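Local coordinates for protein CD180 antigen (Mus musculus, PDB 3T6Q) that may cooperate with MD-1 and TLR4 in the innate immune response of B cells to bacterial lipopolysaccharide, leading to NF-kappa-B activation, at residues Glu403-Ala408 and Gln422-Leu427; Gln443-Leu448 and Thr469-Thr474; Pro449-Leu454 and Gln473-Leu478; Arg477-Val482 and Met501-Asp506. All blocks are in the same frame, centred on the assembly; numbering follows the deposited sequence. Where two conformers were deposited one is given.

Contact 1. Residues Glu403-Ala408 and Gln422-Leu427. With NAG (2-acetamido-2-deoxy-beta-D-glucopyranose), chain F; NAG (2-acetamido-2-deoxy-beta-D-glucopyranose), chain E.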
# COMPACT_ATOMS: atom_id res chain seq x y z
N GLU A 403 -14.95 32.45 -37.34
CA GLU A 403 -15.07 31.20 -38.11
C GLU A 403 -15.91 30.16 -37.39
O GLU A 403 -16.45 29.26 -38.04
CB GLU A 403 -13.69 30.57 -38.37
CG GLU A 403 -12.79 31.55 -39.12
CD GLU A 403 -11.55 30.92 -39.69
OE1 GLU A 403 -11.02 29.93 -39.12
OE2 GLU A 403 -11.07 31.45 -40.72
N LEU A 404 -15.99 30.27 -36.07
CA LEU A 404 -16.83 29.35 -35.32
C LEU A 404 -17.62 30.18 -34.30
O LEU A 404 -17.04 31.04 -33.66
CB LEU A 404 -15.98 28.29 -34.60
CG LEU A 404 -16.83 27.26 -33.80
CD1 LEU A 404 -16.16 25.90 -33.82
CD2 LEU A 404 -17.09 27.71 -32.35
N LEU A 405 -18.92 29.90 -34.18
CA LEU A 405 -19.79 30.59 -33.21
C LEU A 405 -20.67 29.52 -32.51
O LEU A 405 -21.40 28.81 -33.20
CB LEU A 405 -20.67 31.58 -33.97
CG LEU A 405 -21.25 32.84 -33.29
CD1 LEU A 405 -22.52 33.42 -33.91
CD2 LEU A 405 -21.21 32.89 -31.74
N ASP A 406 -20.54 29.37 -31.18
CA ASP A 406 -21.28 28.32 -30.49
C ASP A 406 -22.25 29.03 -29.57
O ASP A 406 -21.84 29.76 -28.72
CB ASP A 406 -20.29 27.41 -29.73
CG ASP A 406 -20.94 26.16 -29.18
OD1 ASP A 406 -22.22 26.09 -29.16
OD2 ASP A 406 -20.19 25.23 -28.75
N LEU A 407 -23.55 28.81 -29.79
CA LEU A 407 -24.61 29.40 -28.99
C LEU A 407 -25.52 28.28 -28.46
O LEU A 407 -26.69 28.52 -28.10
CB LEU A 407 -25.39 30.37 -29.91
CG LEU A 407 -24.64 31.70 -30.14
CD1 LEU A 407 -25.22 32.47 -31.33
CD2 LEU A 407 -24.67 32.60 -28.89
N ALA A 408 -25.00 27.06 -28.45
CA ALA A 408 -25.83 25.89 -28.03
C ALA A 408 -26.41 26.14 -26.62
O ALA A 408 -25.69 26.60 -25.73
CB ALA A 408 -25.03 24.61 -28.05
N GLN A 422 -25.59 38.61 -40.23
CA GLN A 422 -25.25 39.33 -41.46
C GLN A 422 -23.76 39.71 -41.47
O GLN A 422 -23.26 40.13 -40.45
CB GLN A 422 -26.09 40.60 -41.49
CG GLN A 422 -25.91 41.48 -42.71
CD GLN A 422 -26.95 42.58 -42.76
OE1 GLN A 422 -28.10 42.33 -43.09
NE2 GLN A 422 -26.55 43.81 -42.43
N ASN A 423 -23.06 39.58 -42.61
CA ASN A 423 -21.64 40.00 -42.68
C ASN A 423 -20.71 39.17 -41.74
O ASN A 423 -19.69 39.64 -41.27
CB ASN A 423 -21.50 41.52 -42.43
CG ASN A 423 -22.15 42.38 -43.54
OD1 ASN A 423 -22.32 41.94 -44.68
ND2 ASN A 423 -22.51 43.62 -43.20
N LEU A 424 -21.06 37.91 -41.51
CA LEU A 424 -20.11 36.96 -40.97
C LEU A 424 -19.68 36.04 -42.13
O LEU A 424 -19.96 34.82 -42.14
CB LEU A 424 -20.71 36.15 -39.82
CG LEU A 424 -20.90 36.92 -38.51
CD1 LEU A 424 -21.56 35.99 -37.46
CD2 LEU A 424 -19.59 37.52 -38.00
N HIS A 425 -19.01 36.66 -43.09
CA HIS A 425 -18.65 36.01 -44.35
C HIS A 425 -17.59 34.97 -44.24
O HIS A 425 -17.33 34.31 -45.21
CB HIS A 425 -18.17 37.09 -45.33
CG HIS A 425 -19.28 37.91 -45.94
ND1 HIS A 425 -20.56 37.89 -45.48
CD2 HIS A 425 -19.26 38.83 -46.99
CE1 HIS A 425 -21.32 38.72 -46.22
NE2 HIS A 425 -20.52 39.29 -47.15
N LEU A 426 -16.91 34.81 -43.10
CA LEU A 426 -15.96 33.70 -42.95
C LEU A 426 -16.48 32.59 -42.01
O LEU A 426 -15.76 31.65 -41.74
CB LEU A 426 -14.60 34.22 -42.41
CG LEU A 426 -13.82 35.22 -43.32
CD1 LEU A 426 -12.52 35.68 -42.62
CD2 LEU A 426 -13.48 34.55 -44.66
N LEU A 427 -17.68 32.73 -41.47
CA LEU A 427 -18.14 31.75 -40.46
C LEU A 427 -18.39 30.41 -41.15
O LEU A 427 -19.08 30.36 -42.19
CB LEU A 427 -19.44 32.23 -39.80
CG LEU A 427 -19.82 31.42 -38.54
CD1 LEU A 427 -18.93 31.76 -37.34
CD2 LEU A 427 -21.27 31.78 -38.20
C1 NAG F . -21.72 22.87 -31.01
C2 NAG F . -21.07 22.12 -29.85
C3 NAG F . -19.54 22.09 -30.09
C4 NAG F . -19.17 21.52 -31.49
C5 NAG F . -19.99 22.22 -32.58
C6 NAG F . -19.80 21.58 -33.96
C7 NAG F . -22.00 22.18 -27.55
C8 NAG F . -22.26 23.00 -26.30
N2 NAG F . -21.39 22.79 -28.57
O3 NAG F . -18.92 21.29 -29.08
O4 NAG F . -17.81 21.85 -31.80
O5 NAG F . -21.38 22.23 -32.25
O6 NAG F . -20.12 20.21 -33.90
O7 NAG F . -22.34 21.01 -27.61
C1 NAG E . -18.41 25.78 -25.93
C2 NAG E . -17.68 24.55 -26.52
C3 NAG E . -18.41 23.25 -26.11
C4 NAG E . -18.70 23.23 -24.61
C5 NAG E . -19.36 24.53 -24.19
C6 NAG E . -19.69 24.63 -22.70
C7 NAG E . -16.46 24.39 -28.65
C8 NAG E . -16.54 24.56 -30.14
N2 NAG E . -17.58 24.65 -27.96
O3 NAG E . -17.60 22.16 -26.46
O4 NAG E . -19.62 22.20 -24.23
O5 NAG E . -18.55 25.65 -24.55
O6 NAG E . -18.51 24.86 -21.94
O7 NAG E . -15.40 24.01 -28.15

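Contact 2. Residues Gln443-Leu448 and Thr469-Thr474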
# COMPACT_ATOMS: atom_id res chain seq x y z
N GLN A 443 -34.93 35.40 -43.68
CA GLN A 443 -33.77 36.31 -43.47
C GLN A 443 -32.84 35.87 -42.32
O GLN A 443 -31.75 36.41 -42.13
CB GLN A 443 -34.28 37.74 -43.16
CG GLN A 443 -35.20 38.35 -44.23
CD GLN A 443 -36.71 38.09 -44.02
OE1 GLN A 443 -37.53 38.70 -44.70
NE2 GLN A 443 -37.07 37.18 -43.12
N LEU A 444 -33.27 34.87 -41.56
CA LEU A 444 -32.53 34.53 -40.31
C LEU A 444 -31.04 34.29 -40.53
O LEU A 444 -30.20 34.78 -39.74
CB LEU A 444 -33.19 33.36 -39.56
CG LEU A 444 -32.47 32.81 -38.31
CD1 LEU A 444 -32.50 33.91 -37.28
CD2 LEU A 444 -33.19 31.56 -37.82
N PHE A 445 -30.71 33.59 -41.63
CA PHE A 445 -29.34 33.20 -41.92
C PHE A 445 -28.66 33.94 -43.05
O PHE A 445 -27.64 33.48 -43.57
CB PHE A 445 -29.20 31.68 -42.14
CG PHE A 445 -29.54 30.88 -40.88
CD1 PHE A 445 -28.87 31.14 -39.68
CD2 PHE A 445 -30.53 29.92 -40.90
CE1 PHE A 445 -29.20 30.42 -38.53
CE2 PHE A 445 -30.84 29.17 -39.77
CZ PHE A 445 -30.20 29.44 -38.57
N ASP A 446 -29.20 35.10 -43.40
CA ASP A 446 -28.53 35.95 -44.38
C ASP A 446 -27.14 36.34 -43.91
O ASP A 446 -26.93 36.64 -42.72
CB ASP A 446 -29.32 37.24 -44.62
CG ASP A 446 -30.59 37.04 -45.46
OD1 ASP A 446 -30.72 36.03 -46.16
OD2 ASP A 446 -31.47 37.92 -45.40
N GLY A 447 -26.19 36.37 -44.84
CA GLY A 447 -24.86 36.85 -44.55
C GLY A 447 -23.91 35.76 -44.10
O GLY A 447 -22.84 36.05 -43.59
N LEU A 448 -24.26 34.49 -44.36
CA LEU A 448 -23.40 33.35 -44.05
C LEU A 448 -22.99 32.56 -45.31
O LEU A 448 -23.25 31.36 -45.40
CB LEU A 448 -24.11 32.41 -43.05
CG LEU A 448 -24.45 33.15 -41.75
CD1 LEU A 448 -25.32 32.21 -40.90
CD2 LEU A 448 -23.16 33.55 -41.05
N THR A 469 -40.11 27.61 -48.53
CA THR A 469 -39.35 28.77 -48.06
C THR A 469 -39.03 28.61 -46.59
O THR A 469 -39.93 28.37 -45.76
CB THR A 469 -40.06 30.11 -48.31
OG1 THR A 469 -41.27 30.14 -47.57
CG2 THR A 469 -40.40 30.27 -49.78
N ASN A 470 -37.75 28.70 -46.29
CA ASN A 470 -37.29 28.52 -44.91
C ASN A 470 -35.96 29.28 -44.74
O ASN A 470 -35.39 29.78 -45.73
CB ASN A 470 -37.20 27.02 -44.62
CG ASN A 470 -36.21 26.31 -45.54
OD1 ASN A 470 -34.99 26.58 -45.50
ND2 ASN A 470 -36.71 25.40 -46.39
N SER A 471 -35.46 29.40 -43.51
CA SER A 471 -34.17 30.11 -43.30
C SER A 471 -32.94 29.48 -43.97
O SER A 471 -31.95 30.16 -44.19
CB SER A 471 -33.87 30.22 -41.81
OG SER A 471 -33.59 28.92 -41.32
N LEU A 472 -33.01 28.17 -44.28
CA LEU A 472 -31.83 27.42 -44.74
C LEU A 472 -31.45 27.66 -46.18
O LEU A 472 -30.31 27.42 -46.56
CB LEU A 472 -32.01 25.90 -44.51
CG LEU A 472 -32.43 25.44 -43.12
CD1 LEU A 472 -32.82 23.97 -43.19
CD2 LEU A 472 -31.31 25.65 -42.09
N GLN A 473 -32.39 28.11 -46.99
CA GLN A 473 -32.18 28.18 -48.44
C GLN A 473 -31.09 29.21 -48.86
O GLN A 473 -30.64 29.20 -50.00
CB GLN A 473 -33.51 28.39 -49.19
CG GLN A 473 -34.59 27.31 -48.98
CD GLN A 473 -34.55 26.17 -50.02
OE1 GLN A 473 -33.52 25.55 -50.21
NE2 GLN A 473 -35.70 25.89 -50.65
N THR A 474 -30.64 30.07 -47.93
CA THR A 474 -29.50 30.97 -48.19
C THR A 474 -28.11 30.36 -47.94
O THR A 474 -27.10 31.04 -48.16
CB THR A 474 -29.59 32.30 -47.37
OG1 THR A 474 -29.56 32.02 -45.94
CG2 THR A 474 -30.83 33.11 -47.74
O HOH W 1 -31.83 32.77 -44.08
O HOH W 2 -26.39 33.23 -45.95

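Contact 3. Residues Pro449-Leu454 and Gln473-Leu478. With NAG (2-acetamido-2-deoxy-beta-D-glucopyranose), chain F.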
# COMPACT_ATOMS: atom_id res chain seq x y z
N PRO A 449 -22.34 33.23 -46.28
CA PRO A 449 -21.98 32.52 -47.53
C PRO A 449 -20.97 31.38 -47.38
O PRO A 449 -20.94 30.49 -48.23
CB PRO A 449 -21.40 33.66 -48.42
CG PRO A 449 -20.84 34.66 -47.42
CD PRO A 449 -21.88 34.64 -46.30
N ALA A 450 -20.14 31.41 -46.35
CA ALA A 450 -19.11 30.35 -46.14
C ALA A 450 -19.55 29.24 -45.21
O ALA A 450 -18.81 28.29 -45.01
CB ALA A 450 -17.81 30.97 -45.61
N LEU A 451 -20.75 29.35 -44.63
CA LEU A 451 -21.19 28.38 -43.62
C LEU A 451 -21.21 26.94 -44.13
O LEU A 451 -21.89 26.64 -45.13
CB LEU A 451 -22.57 28.73 -43.03
CG LEU A 451 -22.81 28.01 -41.68
CD1 LEU A 451 -21.88 28.60 -40.60
CD2 LEU A 451 -24.28 28.10 -41.23
N GLN A 452 -20.48 26.06 -43.44
CA GLN A 452 -20.35 24.64 -43.79
C GLN A 452 -21.11 23.70 -42.86
O GLN A 452 -21.47 22.59 -43.27
CB GLN A 452 -18.89 24.20 -43.72
CG GLN A 452 -17.98 24.87 -44.76
CD GLN A 452 -16.54 24.42 -44.57
OE1 GLN A 452 -16.27 23.46 -43.84
NE2 GLN A 452 -15.62 25.13 -45.16
N HIS A 453 -21.36 24.14 -41.63
CA HIS A 453 -21.78 23.23 -40.56
C HIS A 453 -22.77 23.98 -39.69
O HIS A 453 -22.44 25.02 -39.09
CB HIS A 453 -20.55 22.75 -39.78
CG HIS A 453 -20.79 21.73 -38.71
ND1 HIS A 453 -19.78 21.02 -38.15
CD2 HIS A 453 -21.95 21.37 -38.02
CE1 HIS A 453 -20.27 20.22 -37.18
NE2 HIS A 453 -21.60 20.44 -37.08
N LEU A 454 -24.02 23.49 -39.64
CA LEU A 454 -25.06 24.18 -38.86
C LEU A 454 -25.77 23.18 -37.99
O LEU A 454 -26.34 22.19 -38.52
CB LEU A 454 -26.08 24.85 -39.78
CG LEU A 454 -27.29 25.57 -39.17
CD1 LEU A 454 -26.80 26.74 -38.31
CD2 LEU A 454 -28.22 26.03 -40.28
N GLN A 473 -32.39 28.11 -46.99
CA GLN A 473 -32.18 28.18 -48.44
C GLN A 473 -31.09 29.21 -48.86
O GLN A 473 -30.64 29.20 -50.00
CB GLN A 473 -33.51 28.39 -49.19
CG GLN A 473 -34.59 27.31 -48.98
CD GLN A 473 -34.55 26.17 -50.02
OE1 GLN A 473 -33.52 25.55 -50.21
NE2 GLN A 473 -35.70 25.89 -50.65
N THR A 474 -30.64 30.07 -47.93
CA THR A 474 -29.50 30.97 -48.19
C THR A 474 -28.11 30.36 -47.94
O THR A 474 -27.10 31.04 -48.16
CB THR A 474 -29.59 32.30 -47.37
OG1 THR A 474 -29.56 32.02 -45.94
CG2 THR A 474 -30.83 33.11 -47.74
N LEU A 475 -28.05 29.12 -47.47
CA LEU A 475 -26.76 28.53 -47.03
C LEU A 475 -26.13 27.66 -48.14
O LEU A 475 -26.00 26.44 -48.00
CB LEU A 475 -26.95 27.76 -45.68
CG LEU A 475 -27.51 28.68 -44.57
CD1 LEU A 475 -27.88 27.84 -43.35
CD2 LEU A 475 -26.51 29.78 -44.18
N GLY A 476 -25.75 28.28 -49.24
CA GLY A 476 -25.24 27.54 -50.41
C GLY A 476 -24.02 26.67 -50.18
O GLY A 476 -23.84 25.68 -50.89
N ARG A 477 -23.15 26.99 -49.20
CA ARG A 477 -21.98 26.12 -48.95
C ARG A 477 -22.19 25.05 -47.87
O ARG A 477 -21.25 24.32 -47.46
CB ARG A 477 -20.72 26.95 -48.66
CG ARG A 477 -20.49 28.04 -49.71
CD ARG A 477 -19.04 28.19 -50.13
NE ARG A 477 -18.93 27.72 -51.51
CZ ARG A 477 -17.80 27.46 -52.16
NH1 ARG A 477 -16.62 27.62 -51.57
NH2 ARG A 477 -17.85 27.03 -53.41
N LEU A 478 -23.41 24.95 -47.37
CA LEU A 478 -23.66 24.05 -46.25
C LEU A 478 -23.37 22.59 -46.57
O LEU A 478 -23.86 22.06 -47.57
CB LEU A 478 -25.12 24.20 -45.77
CG LEU A 478 -25.37 23.60 -44.39
CD1 LEU A 478 -24.67 24.54 -43.38
CD2 LEU A 478 -26.89 23.67 -44.17
C1 NAG F . -21.72 22.87 -31.01
C2 NAG F . -21.07 22.12 -29.85
C3 NAG F . -19.54 22.09 -30.09
C4 NAG F . -19.17 21.52 -31.49
C5 NAG F . -19.99 22.22 -32.58
C6 NAG F . -19.80 21.58 -33.96
C7 NAG F . -22.00 22.18 -27.55
C8 NAG F . -22.26 23.00 -26.30
N2 NAG F . -21.39 22.79 -28.57
O3 NAG F . -18.92 21.29 -29.08
O4 NAG F . -17.81 21.85 -31.80
O5 NAG F . -21.38 22.23 -32.25
O6 NAG F . -20.12 20.21 -33.90
O7 NAG F . -22.34 21.01 -27.61
O HOH W 3 -23.40 28.43 -46.62

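Contact 4. Residues Arg477-Val482 and Met501-Asp506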
# COMPACT_ATOMS: atom_id res chain seq x y z
N ARG A 477 -23.15 26.99 -49.20
CA ARG A 477 -21.98 26.12 -48.95
C ARG A 477 -22.19 25.05 -47.87
O ARG A 477 -21.25 24.32 -47.46
CB ARG A 477 -20.72 26.95 -48.66
CG ARG A 477 -20.49 28.04 -49.71
CD ARG A 477 -19.04 28.19 -50.13
NE ARG A 477 -18.93 27.72 -51.51
CZ ARG A 477 -17.80 27.46 -52.16
NH1 ARG A 477 -16.62 27.62 -51.57
NH2 ARG A 477 -17.85 27.03 -53.41
N LEU A 478 -23.41 24.95 -47.37
CA LEU A 478 -23.66 24.05 -46.25
C LEU A 478 -23.37 22.59 -46.57
O LEU A 478 -23.86 22.06 -47.57
CB LEU A 478 -25.12 24.20 -45.77
CG LEU A 478 -25.37 23.60 -44.39
CD1 LEU A 478 -24.67 24.54 -43.38
CD2 LEU A 478 -26.89 23.67 -44.17
N GLU A 479 -22.60 21.95 -45.71
CA GLU A 479 -22.28 20.54 -45.84
C GLU A 479 -22.93 19.68 -44.80
O GLU A 479 -23.36 18.56 -45.10
CB GLU A 479 -20.76 20.30 -45.81
CG GLU A 479 -20.10 20.74 -47.11
CD GLU A 479 -18.59 20.61 -47.05
OE1 GLU A 479 -18.07 19.64 -46.46
OE2 GLU A 479 -17.94 21.51 -47.60
N ILE A 480 -22.99 20.19 -43.57
CA ILE A 480 -23.46 19.40 -42.43
C ILE A 480 -24.66 20.15 -41.83
O ILE A 480 -24.56 21.35 -41.51
CB ILE A 480 -22.36 19.24 -41.34
CG1 ILE A 480 -21.15 18.51 -41.90
CG2 ILE A 480 -22.92 18.53 -40.10
CD1 ILE A 480 -19.89 18.63 -41.05
N LEU A 481 -25.78 19.46 -41.73
CA LEU A 481 -27.03 19.99 -41.22
C LEU A 481 -27.59 19.00 -40.21
O LEU A 481 -27.82 17.81 -40.53
CB LEU A 481 -28.04 20.23 -42.36
CG LEU A 481 -29.46 20.72 -42.04
CD1 LEU A 481 -29.39 22.06 -41.26
CD2 LEU A 481 -30.24 20.88 -43.36
N VAL A 482 -27.79 19.48 -38.97
CA VAL A 482 -28.31 18.62 -37.88
C VAL A 482 -29.68 19.21 -37.53
O VAL A 482 -29.79 20.37 -37.08
CB VAL A 482 -27.41 18.64 -36.61
CG1 VAL A 482 -27.99 17.75 -35.50
CG2 VAL A 482 -26.00 18.22 -36.96
N MET A 501 -24.52 21.41 -51.69
CA MET A 501 -23.26 20.82 -51.21
C MET A 501 -23.44 19.96 -49.96
O MET A 501 -22.46 19.53 -49.37
CB MET A 501 -22.21 21.91 -50.92
CG MET A 501 -22.17 23.01 -51.96
SD MET A 501 -20.62 23.92 -51.81
CE MET A 501 -21.00 25.35 -52.84
N MET A 502 -24.68 19.72 -49.54
CA MET A 502 -24.91 18.91 -48.32
C MET A 502 -24.41 17.51 -48.51
O MET A 502 -24.67 16.88 -49.52
CB MET A 502 -26.35 18.95 -47.84
CG MET A 502 -26.75 20.28 -47.25
SD MET A 502 -28.25 20.11 -46.24
CE MET A 502 -29.49 19.51 -47.42
N ASN A 503 -23.66 17.03 -47.53
CA ASN A 503 -23.22 15.64 -47.55
C ASN A 503 -23.44 14.90 -46.22
O ASN A 503 -23.11 13.74 -46.11
CB ASN A 503 -21.74 15.53 -48.05
CG ASN A 503 -20.75 16.32 -47.18
OD1 ASN A 503 -19.81 17.00 -47.68
ND2 ASN A 503 -20.91 16.23 -45.89
N HIS A 504 -24.00 15.58 -45.21
CA HIS A 504 -24.30 14.92 -43.93
C HIS A 504 -25.57 15.54 -43.38
O HIS A 504 -25.58 16.73 -42.99
CB HIS A 504 -23.10 15.06 -42.98
CG HIS A 504 -23.32 14.52 -41.59
ND1 HIS A 504 -22.58 13.53 -41.08
CD2 HIS A 504 -24.23 14.88 -40.58
CE1 HIS A 504 -22.98 13.24 -39.83
NE2 HIS A 504 -23.98 14.07 -39.52
N VAL A 505 -26.65 14.76 -43.37
CA VAL A 505 -27.97 15.29 -42.99
C VAL A 505 -28.50 14.41 -41.91
O VAL A 505 -28.75 13.22 -42.14
CB VAL A 505 -28.93 15.35 -44.19
CG1 VAL A 505 -30.25 16.00 -43.76
CG2 VAL A 505 -28.25 16.17 -45.33
N ASP A 506 -28.59 14.97 -40.69
CA ASP A 506 -29.11 14.22 -39.57
C ASP A 506 -30.56 14.69 -39.31
O ASP A 506 -30.81 15.85 -38.91
CB ASP A 506 -28.19 14.49 -38.37
CG ASP A 506 -28.56 13.70 -37.15
OD1 ASP A 506 -29.64 13.08 -37.07
OD2 ASP A 506 -27.73 13.69 -36.26
O HOH W 4 -25.24 23.21 -49.66

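Contact 1. Residues Glu403-Ala408 and Gln422-Leu427
The flat peptide joining Glu403 to Leu404 carries the Leu427 side chain against one face: Leu427 CD1 stands almost straight above the peptide plane, 3.4 Å from Glu403 C. Chi1 of -168° sets Leu427 CG anti to the backbone N, and chi2 of 74° then places CD1 over the peptide. The same CD1 also meets Leu405, at 3.8 Å from its CB, so one leucine branch closes over backbone and side chain together. Farther in, Leu405 CD1 and Leu424 CD1 are in looser apolar contact. Leu424 to Leu427 form a type I turn, whose bond from Leu427 N to Leu424 O brings both leucines round to the strand. A second flat group, the Asp406 carboxylate, is the glycan-facing part of strand 404-406. Its OD1 accepts from Ala408 N at 3.0 Å, an Asx turn, while OD2 takes the N-H of two N-acetylglucosamines: N2 of chain F lies 2.7 Å from Asp406 OD2, and N2 of chain E 2.8 Å from it. Three N-H donors on one carboxylate are consistent with an ionised aspartate. In the solenoid, strand 404-406 runs between strands 380-382 and 429-431, whose Asn382 and Asn431 carry glycans; Leu405 packs on Leu381 and Leu430, and Asp406 touches both asparagines. The 422-427 loop then leads into strand 429-431.

Contact 2. Residues Gln443-Leu448 and Thr469-Thr474
Phe445 and Ser471 meet on the loop side of the leucine-rich-repeat solenoid, where the return segments of repeats 15 and 16 stack. Phe445 holds the phenylalanine position typical of such repeats; Leu472 holds the matching place one turn later. Ser471 OG approaches the ring edge near its plane, 3.2 Å from Phe445 CE2, with the hydroxyl between its own backbone N and carbonyl carbon (chi1 68°). Its hydrogen bond goes to Ile439 O, so the polar atom beside the buried ring is satisfied. Leu444 CG lies 3.9 Å above the Phe445 ring plane, over the centre, and Leu472 CD2 comes obliquely to within 4.2 Å of Phe445 CE2. Rings and branched aliphatics suit this enclosed place, and the small serine lets the loops draw together. Nearer the surface Asp446 and Thr474 cross at about a right angle, Thr474 CG2 being 3.3 Å from Asp446 OD1. Gly447 completes a type II turn from Phe445 to Leu448; at its positive phi a beta carbon would press on Asp446 O. Two waters bridge the loops. One accepts from Phe445 N (2.8 Å) and Thr474 OG1 and donates to Ser471 O, 2.6 Å away. The second donates to Phe445 O and Thr474 O and accepts from Leu448 N. The chemistry thus implies an apolar interior bordered by bridging waters, which satisfy backbone groups outside regular helix or strand pairing.

Contact 3. Residues Pro449-Leu454 and Gln473-Leu478
The backbones of Pro449-Leu454 and Gln473-Leu478 converge as they near the sheet, from 6.2 Å between the CA atoms of Pro449 and Leu475 to 4.2 Å between those of Gln452 and Leu478. Leu475 to Leu478 make a type I turn, closed by a bond from Leu478 N to Leu475 O. Leu451 O points at the end of this turn: Leu478 CA offers it a CA-H...O contact of 3.3 Å, and a water donates to Leu451 O while accepting from Arg477 N. Behind this seam four leucines interlock. Leu451 lies side by side with both Leu475 and Leu478, pointing the same way, with Leu451 CD2 4.1 Å from Leu475 CD2. Leu454 instead crosses Leu475 at about a right angle, bringing Leu454 CD2 and Leu475 CD1 to 3.6 Å. In Leu478, chi2 of 72° places CD1 at 3.7 Å from Gln452 C. Such branched chains suit repeat positions that fill the solenoid interior, whereas the long, bent Arg477 suits the exposed edge of the turn, where its charged end can meet solvent. On the sheet's other face His453 reaches the chain F sugar, its CE1 3.3 Å from O6. With no direct hydrogen bond joining the segments, cohesion here comes from leucine methyls, and a bridging water satisfies polar backbone at the border.

Contact 4. Residues Arg477-Val482 and Met501-Asp506
Glu479 O receives two neighbouring amides, and this doubly gripped carbonyl starts the pairing of Arg477-Val482 with Met501-Asp506. Asn503 N reaches it at 2.9 Å on a lone pair in the carbonyl plane, and His504 N at 3.0 Å nearly in line with the C=O. Beyond it the strands settle into a parallel ladder: Leu481 N bonds to His504 O, and Asp506 N to Leu481 O at 2.9 Å with an N-H...O angle of 173°. Before it, a water donates to Leu478 O and accepts from Met501 N, spanning the strand approaches. The axes of 480-482 and 504-506 are 4.9 Å apart and only 1° from parallel. On the inward face Leu481 CD2 touches Met502 SD at 3.6 Å; chi2 of -162° extends the methionine to SD, and this pliable thioether fits between leucines, Leu478 CD2 being its looser neighbour. Val505 shares that face. The other face is mixed: Ile480 CG2 lies 3.9 Å from His504 CD2, and Val482 runs side by side with Asp506, CG1 to OD2 4.1 Å. Beta-branched residues suit the extended backbone, and polar ones the partly exposed surface. Farther out, Asp506 OD1 bonds to Ser508 OG and the His504 ring meets Tyr527. Strand 480-482 lies between 453-455, whose His453 touches Ile480, and 504-506; inward, Leu481 packs on Leu472, while Met502 packs on Phe496 and Leu523 from the return loops.

How the contacts relate
Contact 2 is the most buried of the four and lies among return loops, where waters replace regular pairing; contacts 1, 3 and 4 lie along the strands and are partly buried. Contacts 1 and 3 repeat one scheme two repeats apart, a turn setting a leucine CD1 against the approach to the preceding repeat's strand, and both touch the chain F sugar. Contact 4 is held by regular backbone hydrogen bonds between parallel strands. Contacts 2 and 3 share Gln473 and Thr474, with Leu472 packing on Leu454; contacts 3 and 4 share Arg477 and Leu478, and Gln452 O probably bonds to Glu479 N and Ile480 N. Contacts 1 and 4 do not touch.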